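Local coordinates for protein-tyrosine-phosphatase (Shewanella sp., PDB 2Z72), which hydrolyses phosphate esters of protein tyrosine residues as a cold-active, zinc-containing phosphatase of the calcineurin-like phosphoesterase family, at residues S56-Q61 with D133-D138; G105-M111 with A139-H144. All coordinates share one frame. Where two conformers were deposited one is given. Numbering follows the deposited sequence.

In the fold
Both contacts involve the beta-alpha-beta unit formed by strand 108-111, helix 122-138 and strand 142-145, in the calcineurin-like part of the chain. Interaction 2 is its buried part, where the two parallel strands pair through backbone hydrogen bonds and a hydrogen bond between His108 and His144. Interaction 1 lies nearer the surface, where the last turns of the connecting helix meet the loop 56-61; there the chemistry is carried by charged and amide side chains and by water, around the buried side chain of Ile59. The contacts, with centres about 11 Å apart, meet where the helix ends: Ala136 O probably accepts a hydrogen bond from Gly141 N (2.9 Å), and Asp133 and Ala136 pack on Val143.

Interaction 1 (S56-Q61 with D133-D138); sequences SSEIKQ and DQQARD
A largely polar loop-to-helix contact, partly buried, lays residues 56-61, from the loop between strands 53-54 and 66-67, against the C-terminal turns of helix 122-138. Glu58 to Gln61 form a type I beta turn with Gln61 N bonded to Glu58 O (3.1 Å). Ile59 is closest in register to Gln134 (CA-CA 6.1 Å); with chi1 p, its CG2 rests 3.6 Å from Gln134 CA, and Trp190 of helix 186-192 also touches its side chain. On this helix, the connection of the beta-alpha-beta unit 108-111/122-138/142-145, Asp133, Gln134 and Arg137 (i, i+1, i+4) face the turn. Gln134 (chi1 t, chi2 p) donates from NE2 to Glu58 OE2 (2.8 Å). Arg137, extended with chi1 to chi3 all t, reaches Gln61 OE1 from NH1 at 2.8 Å and NH2 at 2.9 Å, both hydrogen bonds, near the guanidinium plane. Glu58 CB covers one guanidinium face, and Glu58 OE2 makes an out-of-plane salt bridge to Arg137 NE (3.2 Å). Water 2 bridges Glu58 OE2 (2.8 Å) and Asp138 OD2 (2.4 Å), two carboxylate oxygens 4.0 Å apart. Asp133 OD2, 3.6 Å from Ile59 CB, is hydrogen-bonded to Trp190 NE1 and salt-bridged to Lys194.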
# COMPACT_ATOMS: atom_id res chain seq x y z
N SER A 56 -8.78 15.39 3.97
CA SER A 56 -9.63 15.18 2.81
C SER A 56 -11.05 14.88 3.22
O SER A 56 -11.24 14.07 4.12
CB SER A 56 -9.05 13.93 2.13
OG SER A 56 -9.43 13.84 0.78
N SER A 57 -12.02 15.42 2.53
CA SER A 57 -13.42 15.08 2.69
C SER A 57 -13.85 13.98 1.74
O SER A 57 -15.04 13.65 1.71
CB SER A 57 -14.26 16.37 2.50
OG SER A 57 -14.15 16.84 1.15
N GLU A 58 -13.10 13.35 0.86
CA GLU A 58 -13.38 12.40 -0.18
C GLU A 58 -12.56 11.09 -0.11
O GLU A 58 -13.19 10.08 -0.43
CB GLU A 58 -13.11 12.95 -1.60
CG GLU A 58 -13.40 14.39 -1.89
CD GLU A 58 -12.96 15.02 -3.17
OE1 GLU A 58 -13.36 16.15 -3.57
OE2 GLU A 58 -12.13 14.49 -3.92
N ILE A 59 -11.26 10.98 0.21
CA ILE A 59 -10.45 9.82 -0.08
C ILE A 59 -10.64 8.68 0.92
O ILE A 59 -10.09 7.62 0.71
CB ILE A 59 -8.95 10.15 -0.19
CG1 ILE A 59 -8.41 10.67 1.14
CG2 ILE A 59 -8.73 11.13 -1.29
CD1 ILE A 59 -6.91 10.90 1.15
N LYS A 60 -11.45 8.91 1.97
CA LYS A 60 -11.83 7.82 2.84
C LYS A 60 -13.10 7.11 2.35
O LYS A 60 -13.54 6.14 3.00
CB LYS A 60 -11.98 8.25 4.30
CG LYS A 60 -10.72 8.95 4.83
CD LYS A 60 -10.66 9.24 6.32
CE LYS A 60 -11.62 10.31 6.67
NZ LYS A 60 -11.53 10.75 8.13
N GLN A 61 -13.66 7.49 1.21
CA GLN A 61 -14.75 6.75 0.59
C GLN A 61 -14.23 5.42 0.07
O GLN A 61 -13.18 5.35 -0.55
CB GLN A 61 -15.33 7.59 -0.52
CG GLN A 61 -16.00 8.86 -0.11
CD GLN A 61 -16.34 9.82 -1.25
OE1 GLN A 61 -15.96 9.57 -2.41
NE2 GLN A 61 -16.95 10.91 -0.88
N ASP A 133 -3.25 10.39 -2.96
CA ASP A 133 -4.61 9.86 -3.19
C ASP A 133 -5.52 11.00 -3.57
O ASP A 133 -6.25 10.96 -4.59
CB ASP A 133 -4.99 9.11 -1.92
CG ASP A 133 -6.23 8.24 -1.89
OD1 ASP A 133 -7.00 8.22 -2.89
OD2 ASP A 133 -6.45 7.61 -0.83
N GLN A 134 -5.55 12.09 -2.79
CA GLN A 134 -6.38 13.23 -3.07
C GLN A 134 -5.98 13.90 -4.38
O GLN A 134 -6.85 14.25 -5.19
CB GLN A 134 -6.37 14.22 -1.91
CG GLN A 134 -7.27 15.41 -2.20
CD GLN A 134 -8.76 15.05 -2.28
OE1 GLN A 134 -9.40 14.78 -1.29
NE2 GLN A 134 -9.38 15.04 -3.44
N GLN A 135 -4.68 14.11 -4.59
CA GLN A 135 -4.25 14.77 -5.80
C GLN A 135 -4.60 13.98 -7.08
O GLN A 135 -4.97 14.58 -8.08
CB GLN A 135 -2.73 15.02 -5.75
CG GLN A 135 -2.33 16.04 -4.68
CD GLN A 135 -0.83 16.18 -4.59
OE1 GLN A 135 -0.08 15.30 -5.03
NE2 GLN A 135 -0.37 17.30 -4.02
N ALA A 136 -4.45 12.66 -7.00
CA ALA A 136 -4.77 11.82 -8.14
C ALA A 136 -6.27 11.97 -8.46
O ALA A 136 -6.64 12.18 -9.61
CB ALA A 136 -4.40 10.39 -7.89
N ARG A 137 -7.11 11.91 -7.44
CA ARG A 137 -8.53 12.09 -7.65
C ARG A 137 -8.83 13.41 -8.28
O ARG A 137 -9.63 13.51 -9.21
CB ARG A 137 -9.28 11.88 -6.31
CG ARG A 137 -10.78 11.91 -6.44
CD ARG A 137 -11.49 11.45 -5.20
NE ARG A 137 -12.93 11.70 -5.25
CZ ARG A 137 -13.80 11.10 -4.47
NH1 ARG A 137 -13.44 10.18 -3.59
NH2 ARG A 137 -15.10 11.39 -4.54
N ASP A 138 -8.21 14.49 -7.80
CA ASP A 138 -8.44 15.82 -8.37
C ASP A 138 -8.05 15.88 -9.82
O ASP A 138 -8.63 16.70 -10.56
CB ASP A 138 -7.65 16.87 -7.60
CG ASP A 138 -8.27 17.10 -6.20
OD1 ASP A 138 -7.50 17.70 -5.38
OD2 ASP A 138 -9.39 16.73 -5.88
O HOH W 1 -11.12 16.88 -0.00
O HOH W 2 -11.37 15.41 -6.45
O HOH W 3 -10.75 18.24 -4.31
O HOH W 4 -9.41 7.11 -2.08

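Interaction 2 (G105-M111 with A139-H144); sequences GEGHMVM and AGGMVH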
# COMPACT_ATOMS: atom_id res chain seq x y z
N GLY A 105 -1.63 12.49 -14.20
CA GLY A 105 -2.86 12.70 -14.97
C GLY A 105 -3.99 11.79 -14.53
O GLY A 105 -4.24 11.65 -13.34
N GLU A 106 -4.65 11.20 -15.52
CA GLU A 106 -5.75 10.31 -15.29
C GLU A 106 -5.26 8.88 -15.11
O GLU A 106 -6.06 7.93 -15.06
CB GLU A 106 -6.77 10.35 -16.43
CG GLU A 106 -7.36 11.75 -16.59
CD GLU A 106 -8.47 11.82 -17.60
OE1 GLU A 106 -9.19 12.82 -17.57
OE2 GLU A 106 -8.57 10.85 -18.38
N GLY A 107 -3.90 8.71 -15.00
CA GLY A 107 -3.38 7.39 -14.71
C GLY A 107 -3.83 6.89 -13.35
O GLY A 107 -4.26 7.66 -12.47
N HIS A 108 -3.68 5.56 -13.14
CA HIS A 108 -3.89 4.91 -11.87
C HIS A 108 -2.58 4.39 -11.34
O HIS A 108 -1.79 3.82 -12.06
CB HIS A 108 -4.89 3.77 -11.97
CG HIS A 108 -6.29 4.24 -12.23
ND1 HIS A 108 -7.34 3.45 -11.79
CD2 HIS A 108 -6.80 5.31 -12.83
CE1 HIS A 108 -8.47 4.08 -12.15
NE2 HIS A 108 -8.19 5.19 -12.77
N MET A 109 -2.35 4.59 -10.03
CA MET A 109 -1.26 3.96 -9.33
C MET A 109 -1.81 2.84 -8.46
O MET A 109 -2.80 3.06 -7.76
CB MET A 109 -0.57 5.00 -8.39
CG MET A 109 0.44 4.36 -7.48
SD MET A 109 1.28 5.54 -6.39
CE MET A 109 2.33 6.36 -7.50
N VAL A 110 -1.18 1.68 -8.47
CA VAL A 110 -1.53 0.61 -7.55
C VAL A 110 -0.29 0.39 -6.66
O VAL A 110 0.75 -0.03 -7.15
CB VAL A 110 -1.90 -0.71 -8.23
CG1 VAL A 110 -2.42 -1.68 -7.20
CG2 VAL A 110 -2.96 -0.47 -9.32
N MET A 111 -0.44 0.71 -5.40
CA MET A 111 0.61 0.37 -4.42
C MET A 111 0.12 -0.84 -3.65
O MET A 111 -0.80 -0.74 -2.85
CB MET A 111 0.87 1.58 -3.49
CG MET A 111 1.90 1.20 -2.40
SD MET A 111 2.53 2.62 -1.48
CE MET A 111 3.58 3.39 -2.71
N ALA A 139 -7.07 15.13 -10.27
CA ALA A 139 -6.62 15.05 -11.66
C ALA A 139 -7.46 14.08 -12.47
O ALA A 139 -7.17 13.96 -13.69
CB ALA A 139 -5.17 14.64 -11.64
N GLY A 140 -8.43 13.39 -11.90
CA GLY A 140 -9.11 12.39 -12.70
C GLY A 140 -8.49 11.02 -12.78
O GLY A 140 -8.95 10.18 -13.52
N GLY A 141 -7.42 10.81 -12.00
CA GLY A 141 -6.77 9.52 -11.85
C GLY A 141 -7.12 8.92 -10.50
O GLY A 141 -8.08 9.32 -9.83
N MET A 142 -6.29 7.95 -10.11
CA MET A 142 -6.55 7.27 -8.85
C MET A 142 -5.27 6.72 -8.27
O MET A 142 -4.43 6.19 -9.02
CB MET A 142 -7.51 6.07 -8.97
CG MET A 142 -8.94 6.41 -9.32
SD MET A 142 -10.05 4.99 -9.26
CE MET A 142 -10.39 4.97 -7.48
N VAL A 143 -5.18 6.74 -6.92
CA VAL A 143 -4.27 5.87 -6.22
C VAL A 143 -5.09 4.77 -5.56
O VAL A 143 -6.04 5.03 -4.82
CB VAL A 143 -3.52 6.66 -5.10
CG1 VAL A 143 -2.74 5.72 -4.20
CG2 VAL A 143 -2.65 7.74 -5.70
N HIS A 144 -4.70 3.54 -5.83
CA HIS A 144 -5.20 2.36 -5.18
C HIS A 144 -4.13 1.91 -4.19
O HIS A 144 -3.14 1.30 -4.56
CB HIS A 144 -5.43 1.21 -6.18
CG HIS A 144 -6.33 1.59 -7.30
ND1 HIS A 144 -7.72 1.50 -7.23
CD2 HIS A 144 -6.03 2.05 -8.54
CE1 HIS A 144 -8.15 1.87 -8.39
NE2 HIS A 144 -7.17 2.25 -9.23
O HOH W 5 -8.73 7.60 -14.50
O HOH W 6 -9.29 15.12 -15.95
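His144 and His108, the two residues with most surface covered in this contact, project from the same face of a parallel strand pair and are joined by a hydrogen bond of 2.8 Å between His108 ND1 and His144 NE2. Their rings meet obliquely, with planes at 41° and centroids 5.0 Å apart. Val110 CG2 lies 4.0 Å from His144 CD2, while Tyr67 meets the His144 ring edge-to-face. On His108, Met142 CB stands 3.8 Å from the ring centroid, almost along the normal, a CH-pi contact. Water 5 links Glu106 O (2.7 Å) and Gly140 O (2.8 Å) and also bonds His108 NE2 (3.0 Å). Strands 108-111 and 142-144, whose axes approach to 4.6 Å at 14°, are the parallel neighbours of a beta-alpha-beta crossover through helix 122-138, which lies against the other face of the sheet. Beyond their C-terminal ends the chain supplies the zinc ligands Asp114 and Asn149, and the Met111 side chain is about 10 Å from a zinc ion. On the helix side Met109, next in buried area, brings CB to 4.4 Å from Val143 CG2, and both side chains touch Met129. Backbone hydrogen bonds run from Met142 N to Gly107 O (3.1 Å), Met109 N to Met142 O (2.8 Å), His144 N to Met109 O (2.8 Å) and Met111 N to His144 O (2.9 Å). Ahead of them, Gly140 has the positive phi of a Schellman motif ending the helix. At Gly141, an ideal CB would clash with Gly105 O and Gly107 O; without one, Gly141 CA approaches Gly107 O to 3.2 Å.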